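Local coordinates for arginase (Medicago truncatula, PDB 6VSS), which hydrolyses L-arginine to urea and L-ornithine and agmatine to urea and putrescine, using two manganese ions per subunit, and forms homohexamers, at the interface of chains A and B. Coordinates in Å, arbitrary orientation; residue numbers count along the deposited sequence, not the author numbering. Chains: chain A/B, Arginase.

Contact 1: the interface of chains A and B. Residues chain A 35, 123, 126-127; chain B 46, 49-50, 115.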
# COMPACT_ATOMS: atom_id res chain seq x y z
N VAL A 35 11.79 11.29 -37.78
CA VAL A 35 11.80 10.52 -36.51
C VAL A 35 11.08 9.19 -36.73
O VAL A 35 11.62 8.13 -36.33
CB VAL A 35 11.16 11.37 -35.39
CG1 VAL A 35 10.87 10.52 -34.16
CG2 VAL A 35 12.03 12.59 -35.06
N GLU A 123 8.09 9.91 -28.37
CA GLU A 123 8.99 10.70 -29.24
C GLU A 123 8.31 10.98 -30.58
O GLU A 123 8.45 12.10 -31.10
CB GLU A 123 10.32 9.95 -29.43
CG GLU A 123 11.15 9.90 -28.14
CD GLU A 123 11.02 8.62 -27.31
OE1 GLU A 123 9.92 8.02 -27.29
OE2 GLU A 123 12.04 8.23 -26.62
N ASP A 126 5.44 13.58 -29.83
CA ASP A 126 6.11 14.88 -29.59
C ASP A 126 6.47 15.58 -30.93
O ASP A 126 6.93 16.72 -30.90
CB ASP A 126 7.28 14.57 -28.65
CG ASP A 126 8.12 15.76 -28.28
OD1 ASP A 126 7.63 16.58 -27.51
OD2 ASP A 126 9.25 15.87 -28.80
N CYS A 127 6.34 14.95 -32.10
CA CYS A 127 6.63 15.59 -33.41
C CYS A 127 5.34 16.16 -34.01
O CYS A 127 5.40 16.71 -35.10
CB CYS A 127 7.23 14.60 -34.40
SG CYS A 127 8.85 14.02 -33.86
N ARG B 46 16.14 13.50 -33.40
CA ARG B 46 15.41 14.21 -32.32
C ARG B 46 16.21 15.49 -31.97
O ARG B 46 15.56 16.59 -31.89
CB ARG B 46 15.16 13.27 -31.15
CG ARG B 46 14.16 12.15 -31.42
CD ARG B 46 12.75 12.69 -31.49
NE ARG B 46 12.46 13.20 -30.17
CZ ARG B 46 11.43 13.93 -29.85
NH1 ARG B 46 10.57 14.32 -30.76
NH2 ARG B 46 11.30 14.32 -28.60
N PHE B 49 15.90 18.13 -34.76
CA PHE B 49 14.55 18.75 -34.67
C PHE B 49 14.52 19.79 -33.54
O PHE B 49 14.03 20.91 -33.75
CB PHE B 49 13.50 17.65 -34.45
CG PHE B 49 12.15 18.08 -33.92
CD1 PHE B 49 11.54 19.23 -34.36
CD2 PHE B 49 11.44 17.25 -33.07
CE1 PHE B 49 10.28 19.59 -33.87
CE2 PHE B 49 10.18 17.60 -32.59
CZ PHE B 49 9.61 18.77 -32.98
N LYS B 50 14.99 19.42 -32.35
CA LYS B 50 14.85 20.25 -31.12
C LYS B 50 15.80 21.46 -31.21
O LYS B 50 15.40 22.55 -30.75
CB LYS B 50 15.09 19.41 -29.86
CG LYS B 50 13.96 18.44 -29.53
CD LYS B 50 12.58 18.96 -29.89
CE LYS B 50 11.44 18.07 -29.47
NZ LYS B 50 11.22 18.17 -28.02
N ASN B 115 12.38 17.46 -24.66
CA ASN B 115 12.74 16.04 -24.66
C ASN B 115 13.47 15.71 -25.96
O ASN B 115 12.91 16.01 -27.03
CB ASN B 115 11.50 15.16 -24.52
CG ASN B 115 11.91 13.73 -24.25
OD1 ASN B 115 12.94 13.48 -23.65
ND2 ASN B 115 11.17 12.79 -24.77
O HOH W 1 9.72 18.09 -25.55
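The guanidinium of B:Arg46 lies with one face against the backbone of A:Glu123, whose CA stands 4.1 Å from CZ over the middle of the plane, while A:Asp126 CG and A:Cys127 SG sit at its edge. The ring of B:Phe49 is flanked on one face by the aliphatic stem of B:Lys50, and at its edge lie B:Arg46 NH1 and the backbone oxygen of A:Asp126, the latter 3.8 Å from CE2. The grip is end-on: NH1 and NH2 of B:Arg46 both donate to one carboxylate oxygen, OD2 of A:Asp126, the NH2 bond measuring 2.6 Å. Both bonds lie nearly in the guanidinium plane but are bent, NH1 more so (134° at H), as expected when two nitrogens converge on one oxygen. The carboxylate is turned 70° from that plane; NH1 takes the anti lone pair and NH2 arrives from above the carboxylate plane. A:Asp126 CG lies opposite its backbone N (chi1 179°), which holds the carboxylate out toward B:Arg46. The ammonium NZ of B:Lys50 adds a salt bridge to the same OD2 at 3.1 Å, weak as a hydrogen bond; it is itself steadied by a 2.9 Å bond to the backbone O of B:Asn115. Two cationic groups around OD2 would be expected to favour a charged A:Asp126. OD1 reaches B:Asn115 N through a water. A:Val35 CG2 packs on B:Arg46 CD at 3.7 Å. In the fold, helix 25-57 of chain B presents the arginine beside strand 113-118, facing the loop after helix 121-125 of chain A.

Contact 2: the interface of chains A and B. Residues chain A 46, 49, 115-116; chain B 35, 123, 126-127.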
# COMPACT_ATOMS: atom_id res chain seq x y z
N ARG A 46 16.59 -4.55 -35.98
CA ARG A 46 16.36 -5.48 -34.85
C ARG A 46 15.64 -6.73 -35.37
O ARG A 46 16.04 -7.86 -34.98
CB ARG A 46 15.57 -4.77 -33.74
CG ARG A 46 16.41 -3.81 -32.92
CD ARG A 46 17.36 -4.51 -31.97
NE ARG A 46 16.64 -5.25 -30.94
CZ ARG A 46 17.11 -6.28 -30.27
NH1 ARG A 46 18.32 -6.75 -30.52
NH2 ARG A 46 16.37 -6.85 -29.35
N PHE A 49 18.18 -8.61 -37.59
CA PHE A 49 19.10 -9.33 -36.65
C PHE A 49 18.47 -10.64 -36.16
O PHE A 49 19.04 -11.68 -36.38
CB PHE A 49 19.56 -8.48 -35.45
CG PHE A 49 20.24 -9.27 -34.35
CD1 PHE A 49 21.31 -10.12 -34.63
CD2 PHE A 49 19.75 -9.26 -33.06
CE1 PHE A 49 21.88 -10.90 -33.63
CE2 PHE A 49 20.34 -10.02 -32.06
CZ PHE A 49 21.40 -10.83 -32.35
N ASN A 115 13.09 -10.90 -28.33
CA ASN A 115 12.61 -9.50 -28.28
C ASN A 115 12.97 -8.79 -29.57
O ASN A 115 14.12 -8.91 -30.02
CB ASN A 115 13.17 -8.74 -27.08
CG ASN A 115 12.52 -7.39 -26.92
OD1 ASN A 115 11.30 -7.24 -27.14
ND2 ASN A 115 13.30 -6.41 -26.50
N VAL A 116 12.04 -8.04 -30.12
CA VAL A 116 12.41 -7.08 -31.19
C VAL A 116 12.69 -5.72 -30.59
O VAL A 116 13.83 -5.23 -30.73
CB VAL A 116 11.34 -7.02 -32.27
CG1 VAL A 116 11.82 -6.17 -33.43
CG2 VAL A 116 11.01 -8.44 -32.70
N VAL B 35 22.51 -1.99 -35.49
CA VAL B 35 21.47 -1.64 -34.47
C VAL B 35 21.88 -0.36 -33.73
O VAL B 35 20.99 0.46 -33.41
CB VAL B 35 21.25 -2.80 -33.48
CG1 VAL B 35 20.38 -2.43 -32.30
CG2 VAL B 35 20.70 -4.01 -34.21
N GLU B 123 17.64 -2.98 -25.85
CA GLU B 123 17.63 -3.52 -27.23
C GLU B 123 19.09 -3.66 -27.69
O GLU B 123 19.40 -4.68 -28.25
CB GLU B 123 16.82 -2.60 -28.15
CG GLU B 123 15.31 -2.61 -27.88
CD GLU B 123 14.78 -1.73 -26.73
OE1 GLU B 123 15.56 -1.04 -26.07
OE2 GLU B 123 13.55 -1.76 -26.48
N ASP B 126 20.65 -6.47 -25.83
CA ASP B 126 20.13 -7.77 -26.34
C ASP B 126 20.69 -8.07 -27.74
O ASP B 126 20.08 -8.87 -28.42
CB ASP B 126 18.61 -7.76 -26.34
CG ASP B 126 18.01 -9.09 -26.75
OD1 ASP B 126 18.35 -10.12 -26.14
OD2 ASP B 126 17.26 -9.09 -27.69
N CYS B 127 21.75 -7.42 -28.19
CA CYS B 127 22.50 -7.78 -29.43
C CYS B 127 23.86 -8.33 -29.01
O CYS B 127 24.74 -8.55 -29.90
CB CYS B 127 22.74 -6.58 -30.36
SG CYS B 127 21.24 -5.81 -31.01
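Helix 25-57 and strand 113-118 of chain A face helix 121-125, the loop after it and helix 25-57 of chain B. A:Arg46 and B:Asp126 carry the polar contact: NH2 of the guanidinium donates to the carboxylate OD2 at 2.9 Å, nearly straight (173° at H) and nearly in the guanidinium plane. OD2 receives it on its anti lone pair. NH2 is the nitrogen that bonds the carboxylate, whose plane stands 77° from that of the guanidinium, so the two groups do not meet as a flat pair. From within its own chain, the arginine is positioned by A:Val116, whose backbone O accepts from NE at 2.8 Å in the carbonyl plane. This second-shell bond, tilted from the guanidinium plane, probably limits rotation of the guanidinium and helps direct NH2 toward the partner. The chain gets there by bending twice, at chi2 (-73°) and chi3, which carries the methylenes past B:Val35 before the head turns to the loop. Over one guanidinium face lies the backbone O of B:Glu123, 3.3 Å above the plane and displaced toward the rim. A leucine in place of A:Arg46 would probably leave the B:Asp126 carboxylate without its cationic mate and the A:Val116 carbonyl without the NE donor. NH1 makes a weak bond to the backbone O of B:Asp126. The ring of A:Phe49 extends the contact along the helix, its CE2 lying 4.1 Å from B:Cys127 CA. On the aliphatic side, CG1 of B:Val35 rests 3.7 Å from CD of A:Arg46.

The C-alpha centres of contact 1 and contact 2 lie about 23 Å apart. They are twins under the two-fold axis relating the chains: the long helix 25-57, strand 113-118 and the loop after helix 121-125 take part in both, with the chains exchanged. Each subunit thus supplies an arginine to one contact and the accepting aspartate to the other, tying the pair at two places. The copies differ in detail: the carboxylate is bonded by NH1 and NH2 in contact 1 and by NH2 in contact 2, where NH1 instead bonds weakly to the backbone oxygen. As the enzyme forms homohexamers, this paired interface probably contributes to that assembly.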